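PDB 2R8B: uncharacterized protein Atu2452 from Agrobacterium tumefaciens, which is of unknown function but is probably an alpha/beta-hydrolase that cleaves an ester-like substrate. Local coordinates for residues H53-V59 and P87-S93; F166-V170 and F243-Y247. All blocks are in the same frame, centred on the assembly; numbering follows the deposited sequence.

Interaction 1 of 2, residues H53-V59 and P87-S93; sequences HKSRAGV and PQATILS
Lys54 and Arg56 grip Ser93 and Ile91 through two pairs of backbone hydrogen bonds, which make the regular part of this contact. Arg56 N gives its hydrogen to Ile91 O at 2.8 Å, and Ile91 N returns one to Arg56 O; Lys54 and Ser93 exchange bonds in the same way, with Lys54 N 2.7 Å from Ser93 O. Between them Ser55 and Leu92 form a non-hydrogen-bonded pair, where the Ser55 CA turns its hydrogen to Ile91 O. The strands run antiparallel, at 173°, with their axes 4.7 Å apart. Ile91 and Leu92 are buried, Ile91 against Phe79 of helix 75-85 and Leu92 against Phe130 of helix 117-138. Strand 53-56, laid antiparallel on the edge of an otherwise parallel sheet with helices on both faces, fits the alpha/beta-hydrolase fold suggested by the family. The Arg56 chain starts with CG anti to the backbone N (chi1 -159°) and bends at chi2 and chi3, which carries its guanidinium across the Ile91 side chain to the loop before strand 90-94. There NH1 of Arg56 donates to Pro87 O at 2.9 Å, from above the carbonyl plane, while NH2 adds weak bonds to the same oxygen and to Leu86 O. Ala89 O lies over one face of the group, nearer its margin than its centre. Past Arg56 the regular pairing stops, although Gly58 still comes close to Thr90, their CA atoms 3.6 Å apart. On the exposed side, Val59 N reaches Gln88 O by a weak bond of 3.4 Å, and Gln88 NE2 lies against Val59 CB.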
ATOM      1  N   HIS A  53      -0.362 -15.450  -3.914  1.00 54.72           N
ATOM      2  CA  HIS A  53       0.254 -14.266  -4.507  1.00 54.63           C
ATOM      3  C   HIS A  53       1.095 -14.601  -5.724  1.00 54.97           C
ATOM      4  O   HIS A  53       1.524 -15.731  -5.880  1.00 54.74           O
ATOM      5  CB  HIS A  53       1.103 -13.534  -3.458  1.00 54.52           C
ATOM      6  CG  HIS A  53       2.261 -14.330  -2.930  1.00 53.85           C
ATOM      7  ND1 HIS A  53       2.129 -15.255  -1.921  1.00 53.73           N
ATOM      8  CD2 HIS A  53       3.582 -14.306  -3.245  1.00 53.49           C
ATOM      9  CE1 HIS A  53       3.314 -15.783  -1.652  1.00 54.59           C
ATOM     10  NE2 HIS A  53       4.211 -15.227  -2.443  1.00 51.90           N
ATOM     11  N   LYS A  54       1.326 -13.623  -6.592  1.00 55.39           N
ATOM     12  CA  LYS A  54       2.442 -13.736  -7.531  1.00 55.23           C
ATOM     13  C   LYS A  54       3.775 -13.321  -6.853  1.00 55.21           C
ATOM     14  O   LYS A  54       3.777 -12.488  -5.925  1.00 55.46           O
ATOM     15  CB  LYS A  54       2.183 -12.878  -8.772  1.00 55.28           C
ATOM     16  CG  LYS A  54       1.307 -13.536  -9.814  1.00 56.33           C
ATOM     17  CD  LYS A  54       1.964 -13.531 -11.213  1.00 57.97           C
ATOM     18  CE  LYS A  54       1.060 -14.210 -12.253  1.00 58.80           C
ATOM     19  NZ  LYS A  54       1.203 -15.687 -12.201  1.00 60.52           N
ATOM     20  N   SER A  55       4.901 -13.888  -7.313  1.00 54.80           N
ATOM     21  CA  SER A  55       6.231 -13.410  -6.898  1.00 54.51           C
ATOM     22  C   SER A  55       7.296 -13.443  -7.991  1.00 54.71           C
ATOM     23  O   SER A  55       7.289 -14.314  -8.855  1.00 54.93           O
ATOM     24  CB  SER A  55       6.730 -14.163  -5.664  1.00 54.31           C
ATOM     25  OG  SER A  55       6.616 -15.558  -5.848  1.00 53.27           O
ATOM     26  N   ARG A  56       8.234 -12.504  -7.926  1.00 54.96           N
ATOM     27  CA  ARG A  56       9.399 -12.506  -8.823  1.00 55.45           C
ATOM     28  C   ARG A  56      10.621 -12.259  -7.947  1.00 55.14           C
ATOM     29  O   ARG A  56      10.802 -11.149  -7.429  1.00 55.34           O
ATOM     30  CB  ARG A  56       9.236 -11.412  -9.884  1.00 55.42           C
ATOM     31  CG  ARG A  56      10.041 -11.575 -11.128  1.00 57.83           C
ATOM     32  CD  ARG A  56      11.278 -10.705 -11.147  1.00 61.28           C
ATOM     33  NE  ARG A  56      10.972  -9.280 -11.213  1.00 66.57           N
ATOM     34  CZ  ARG A  56      11.897  -8.317 -11.263  1.00 69.99           C
ATOM     35  NH1 ARG A  56      13.201  -8.660 -11.290  1.00 71.47           N
ATOM     36  NH2 ARG A  56      11.534  -7.018 -11.280  1.00 67.63           N
ATOM     37  N   ALA A  57      11.403 -13.314  -7.719  1.00 54.80           N
ATOM     38  CA  ALA A  57      12.609 -13.266  -6.888  1.00 55.14           C
ATOM     39  C   ALA A  57      13.585 -12.215  -7.404  1.00 55.63           C
ATOM     40  O   ALA A  57      13.975 -12.234  -8.563  1.00 55.65           O
ATOM     41  CB  ALA A  57      13.294 -14.641  -6.828  1.00 54.90           C
ATOM     42  N   GLY A  58      13.960 -11.276  -6.541  1.00 56.28           N
ATOM     43  CA  GLY A  58      14.934 -10.246  -6.908  1.00 56.15           C
ATOM     44  C   GLY A  58      16.325 -10.513  -6.344  1.00 55.61           C
ATOM     45  O   GLY A  58      16.566 -11.540  -5.668  1.00 54.71           O
ATOM     46  N   VAL A  59      17.228  -9.570  -6.623  1.00 54.96           N
ATOM     47  CA  VAL A  59      18.575  -9.602  -6.075  1.00 54.38           C
ATOM     48  C   VAL A  59      18.594  -9.371  -4.557  1.00 53.65           C
ATOM     49  O   VAL A  59      17.833  -8.545  -4.042  1.00 54.63           O
ATOM     50  CB  VAL A  59      19.470  -8.623  -6.843  1.00 54.38           C
ATOM     51  CG1 VAL A  59      20.480  -7.909  -5.900  1.00 53.96           C
ATOM     52  CG2 VAL A  59      20.207  -9.416  -7.979  1.00 55.72           C
ATOM     53  N   PRO A  87      13.449  -2.803 -11.525  1.00 63.56           N
ATOM     54  CA  PRO A  87      13.758  -3.826 -12.486  1.00 63.40           C
ATOM     55  C   PRO A  87      14.301  -5.029 -11.750  1.00 63.10           C
ATOM     56  O   PRO A  87      14.294  -6.149 -12.275  1.00 63.87           O
ATOM     57  CB  PRO A  87      14.863  -3.175 -13.335  1.00 63.69           C
ATOM     58  CG  PRO A  87      14.667  -1.689 -13.152  1.00 64.19           C
ATOM     59  CD  PRO A  87      14.198  -1.553 -11.747  1.00 63.65           C
ATOM     60  N   GLN A  88      14.791  -4.807 -10.537  1.00 62.25           N
ATOM     61  CA  GLN A  88      15.482  -5.876  -9.852  1.00 61.35           C
ATOM     62  C   GLN A  88      15.127  -6.005  -8.393  1.00 60.71           C
ATOM     63  O   GLN A  88      15.831  -6.666  -7.621  1.00 60.86           O
ATOM     64  CB  GLN A  88      16.983  -5.795 -10.083  1.00 61.47           C
ATOM     65  CG  GLN A  88      17.750  -4.563  -9.555  1.00 60.62           C
ATOM     66  CD  GLN A  88      19.276  -4.939  -9.553  1.00 61.98           C
ATOM     67  OE1 GLN A  88      20.090  -4.314 -10.267  1.00 63.82           O
ATOM     68  NE2 GLN A  88      19.650  -6.009  -8.795  1.00 60.47           N
ATOM     69  N   ALA A  89      13.994  -5.404  -8.039  1.00 59.69           N
ATOM     70  CA  ALA A  89      13.446  -5.550  -6.708  1.00 58.60           C
ATOM     71  C   ALA A  89      12.891  -6.945  -6.685  1.00 57.90           C
ATOM     72  O   ALA A  89      12.543  -7.476  -7.744  1.00 57.85           O
ATOM     73  CB  ALA A  89      12.332  -4.518  -6.466  1.00 58.39           C
ATOM     74  N   THR A  90      12.830  -7.555  -5.507  1.00 57.03           N
ATOM     75  CA  THR A  90      12.063  -8.770  -5.404  1.00 56.33           C
ATOM     76  C   THR A  90      10.610  -8.345  -5.300  1.00 56.21           C
ATOM     77  O   THR A  90      10.297  -7.404  -4.587  1.00 56.28           O
ATOM     78  CB  THR A  90      12.560  -9.805  -4.323  1.00 56.58           C
ATOM     79  OG1 THR A  90      11.421 -10.328  -3.632  1.00 55.08           O
ATOM     80  CG2 THR A  90      13.703  -9.251  -3.343  1.00 55.26           C
ATOM     81  N   ILE A  91       9.731  -8.969  -6.083  1.00 55.99           N
ATOM     82  CA  ILE A  91       8.381  -8.420  -6.255  1.00 55.66           C
ATOM     83  C   ILE A  91       7.295  -9.339  -5.823  1.00 55.99           C
ATOM     84  O   ILE A  91       7.223 -10.505  -6.211  1.00 56.99           O
ATOM     85  CB  ILE A  91       8.098  -7.949  -7.686  1.00 55.54           C
ATOM     86  CG1 ILE A  91       8.724  -6.581  -7.872  1.00 56.27           C
ATOM     87  CG2 ILE A  91       6.588  -7.771  -7.935  1.00 55.34           C
ATOM     88  CD1 ILE A  91       9.258  -6.398  -9.231  1.00 58.39           C
ATOM     89  N   LEU A  92       6.379  -8.780  -5.075  1.00 56.06           N
ATOM     90  CA  LEU A  92       5.460  -9.591  -4.370  1.00 56.70           C
ATOM     91  C   LEU A  92       4.036  -9.038  -4.511  1.00 56.02           C
ATOM     92  O   LEU A  92       3.772  -7.887  -4.205  1.00 56.30           O
ATOM     93  CB  LEU A  92       5.972  -9.594  -2.948  1.00 57.10           C
ATOM     94  CG  LEU A  92       5.343 -10.612  -2.058  1.00 60.05           C
ATOM     95  CD1 LEU A  92       6.359 -10.963  -1.027  1.00 60.57           C
ATOM     96  CD2 LEU A  92       4.147  -9.843  -1.464  1.00 63.16           C
ATOM     97  N   SER A  93       3.111  -9.834  -5.016  1.00 55.72           N
ATOM     98  CA  SER A  93       1.785  -9.282  -5.295  1.00 55.27           C
ATOM     99  C   SER A  93       0.656 -10.269  -4.971  1.00 55.15           C
ATOM    100  O   SER A  93       0.378 -11.189  -5.744  1.00 55.34           O
ATOM    101  CB  SER A  93       1.715  -8.776  -6.736  1.00 55.21           C
ATOM    102  OG  SER A  93       0.393  -8.802  -7.215  1.00 54.57           O
TER

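Interaction 2 of 2, residues F166-V170 and F243-Y247; sequences FDAAV and FLAAY
Phe243, in the last turns of helix 234-244, meets strand 168-172 through its ring atoms CD2 and CE2. With CG trans to N (chi1 175°), the ring is directed at the strand, and its CE2 comes 4.1 Å from Ala168 CB. Its CD2 lies 4.2 Å from Val170 CG1, the two side chains running past one another, each heading the opposite way, and Ala169 O approaches the same ring obliquely. Arg190 of the adjoining strand adds a cation-pi interaction to Phe243. One residue on, Leu244 sets out neither toward the strand nor away from it, and its end then comes closer: CD2 of Leu244 reaches 4.2 Å from Val170 CG1, while its side chain also rests on Ile144 and Phe65. Past Ala245 and Ala246 the chain is tied back by a backbone bond from Tyr247 N to Leu244 O. This brings Tyr247 round to face the strand again, where its CZ packs 3.5 Å from the Ala168 methyl carbon CB. That methyl thus touches two aromatic rings, which come to it from directions roughly at right angles. The Tyr247 OH makes a contact, not a bond, 3.6 Å from Asp167 O, and Tyr247 also touches Ile144 and Arg190. Asp167 directs its carboxylate elsewhere, to a salt bridge with Lys186. No hydrogen bond joins the two segments; the small and branched residues of the strand pack against larger ones by apolar contact. A C-terminal helix packed in this way across the central parallel strands of a sheet is characteristic of the alpha/beta-hydrolase fold.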
ATOM      1  N   PHE A 166       8.129  -0.056   6.772  1.00 57.01           N
ATOM      2  CA  PHE A 166       8.342   0.474   5.434  1.00 57.07           C
ATOM      3  C   PHE A 166       9.329   1.604   5.290  1.00 57.41           C
ATOM      4  O   PHE A 166       9.365   2.524   6.110  1.00 57.99           O
ATOM      5  CB  PHE A 166       7.018   0.934   4.840  1.00 57.29           C
ATOM      6  CG  PHE A 166       6.231  -0.179   4.227  1.00 58.21           C
ATOM      7  CD1 PHE A 166       5.437  -1.015   5.031  1.00 58.26           C
ATOM      8  CD2 PHE A 166       6.297  -0.423   2.851  1.00 58.03           C
ATOM      9  CE1 PHE A 166       4.701  -2.081   4.462  1.00 59.38           C
ATOM     10  CE2 PHE A 166       5.590  -1.490   2.290  1.00 57.82           C
ATOM     11  CZ  PHE A 166       4.791  -2.322   3.097  1.00 58.06           C
ATOM     12  N   ASP A 167      10.057   1.554   4.181  1.00 56.84           N
ATOM     13  CA  ASP A 167      10.947   2.605   3.795  1.00 56.87           C
ATOM     14  C   ASP A 167      10.278   3.561   2.861  1.00 55.82           C
ATOM     15  O   ASP A 167      10.501   4.757   2.949  1.00 55.55           O
ATOM     16  CB  ASP A 167      12.167   2.015   3.089  1.00 58.00           C
ATOM     17  CG  ASP A 167      13.138   1.403   4.063  1.00 60.58           C
ATOM     18  OD1 ASP A 167      14.128   2.124   4.384  1.00 62.87           O
ATOM     19  OD2 ASP A 167      12.879   0.245   4.534  1.00 62.09           O
ATOM     20  N   ALA A 168       9.509   3.026   1.925  1.00 55.04           N
ATOM     21  CA  ALA A 168       8.766   3.875   1.004  1.00 54.87           C
ATOM     22  C   ALA A 168       7.376   3.335   0.765  1.00 54.64           C
ATOM     23  O   ALA A 168       7.168   2.122   0.763  1.00 55.11           O
ATOM     24  CB  ALA A 168       9.474   3.975  -0.283  1.00 54.61           C
ATOM     25  N   ALA A 169       6.414   4.216   0.558  1.00 54.07           N
ATOM     26  CA  ALA A 169       5.083   3.724   0.262  1.00 54.23           C
ATOM     27  C   ALA A 169       4.369   4.628  -0.715  1.00 54.09           C
ATOM     28  O   ALA A 169       4.457   5.857  -0.605  1.00 54.53           O
ATOM     29  CB  ALA A 169       4.280   3.577   1.543  1.00 54.34           C
ATOM     30  N   VAL A 170       3.680   4.062  -1.698  1.00 53.34           N
ATOM     31  CA  VAL A 170       2.842   4.965  -2.447  1.00 52.96           C
ATOM     32  C   VAL A 170       1.393   4.622  -2.241  1.00 53.65           C
ATOM     33  O   VAL A 170       0.987   3.464  -2.367  1.00 53.92           O
ATOM     34  CB  VAL A 170       3.294   5.205  -3.909  1.00 53.59           C
ATOM     35  CG1 VAL A 170       4.506   4.381  -4.270  1.00 51.10           C
ATOM     36  CG2 VAL A 170       2.160   5.049  -4.881  1.00 52.49           C
ATOM     37  N   PHE A 243       9.022   9.202  -8.121  1.00 54.19           N
ATOM     38  CA  PHE A 243       9.167   8.939  -6.687  1.00 53.95           C
ATOM     39  C   PHE A 243      10.055   7.724  -6.398  1.00 54.39           C
ATOM     40  O   PHE A 243      11.021   7.827  -5.651  1.00 54.91           O
ATOM     41  CB  PHE A 243       7.782   8.826  -6.021  1.00 53.70           C
ATOM     42  CG  PHE A 243       7.817   8.440  -4.557  1.00 51.41           C
ATOM     43  CD1 PHE A 243       7.976   9.406  -3.572  1.00 48.79           C
ATOM     44  CD2 PHE A 243       7.659   7.095  -4.173  1.00 49.88           C
ATOM     45  CE1 PHE A 243       7.987   9.043  -2.210  1.00 49.37           C
ATOM     46  CE2 PHE A 243       7.660   6.695  -2.805  1.00 48.78           C
ATOM     47  CZ  PHE A 243       7.845   7.661  -1.820  1.00 49.90           C
ATOM     48  N   LEU A 244       9.765   6.590  -7.025  1.00 54.73           N
ATOM     49  CA  LEU A 244      10.532   5.366  -6.806  1.00 54.57           C
ATOM     50  C   LEU A 244      11.859   5.303  -7.511  1.00 55.34           C
ATOM     51  O   LEU A 244      12.603   4.321  -7.339  1.00 55.60           O
ATOM     52  CB  LEU A 244       9.728   4.159  -7.246  1.00 54.15           C
ATOM     53  CG  LEU A 244       8.401   3.917  -6.533  1.00 54.35           C
ATOM     54  CD1 LEU A 244       7.656   2.910  -7.339  1.00 54.55           C
ATOM     55  CD2 LEU A 244       8.527   3.471  -5.072  1.00 52.74           C
ATOM     56  N   ALA A 245      12.174   6.313  -8.320  1.00 56.25           N
ATOM     57  CA  ALA A 245      13.461   6.319  -9.057  1.00 56.81           C
ATOM     58  C   ALA A 245      14.623   6.396  -8.080  1.00 57.50           C
ATOM     59  O   ALA A 245      15.694   5.942  -8.380  1.00 58.99           O
ATOM     60  CB  ALA A 245      13.534   7.451 -10.092  1.00 55.73           C
ATOM     61  N   ALA A 246      14.395   6.929  -6.888  1.00 58.89           N
ATOM     62  CA  ALA A 246      15.421   6.985  -5.847  1.00 59.54           C
ATOM     63  C   ALA A 246      15.826   5.607  -5.367  1.00 59.96           C
ATOM     64  O   ALA A 246      16.855   5.472  -4.731  1.00 59.89           O
ATOM     65  CB  ALA A 246      14.938   7.831  -4.643  1.00 59.43           C
ATOM     66  N   TYR A 247      15.015   4.593  -5.653  1.00 60.99           N
ATOM     67  CA  TYR A 247      15.211   3.261  -5.066  1.00 62.00           C
ATOM     68  C   TYR A 247      15.853   2.269  -6.049  1.00 63.33           C
ATOM     69  O   TYR A 247      16.271   1.161  -5.651  1.00 63.49           O
ATOM     70  CB  TYR A 247      13.900   2.737  -4.437  1.00 61.10           C
ATOM     71  CG  TYR A 247      13.480   3.563  -3.223  1.00 62.10           C
ATOM     72  CD1 TYR A 247      14.012   3.294  -1.959  1.00 62.90           C
ATOM     73  CD2 TYR A 247      12.583   4.649  -3.337  1.00 62.69           C
ATOM     74  CE1 TYR A 247      13.655   4.071  -0.830  1.00 62.11           C
ATOM     75  CE2 TYR A 247      12.214   5.428  -2.207  1.00 61.16           C
ATOM     76  CZ  TYR A 247      12.758   5.139  -0.958  1.00 61.44           C
ATOM     77  OH  TYR A 247      12.446   5.892   0.174  1.00 59.04           O
TER

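Interaction 1 and interaction 2 illustrate two ways of completing one sheet: the first adds an edge strand by backbone pairing, the second covers the face of an inner strand with a helix by side-chain packing. Their centres are 15 Å apart and their nearest atoms about 7 Å, without touching. Between strands 90-94 and 168-172 lie 64-68 and 143-148, and Phe65 touches both Ile91 of interaction 1 and Leu244 of interaction 2. Strand 143-148 leads into a probable nucleophile elbow at Ser149, which with Asp199 and His230 is arranged as a possible Ser-His-Asp triad, consistent with a serine hydrolase. Val170 of interaction 2 lies near that elbow without touching it.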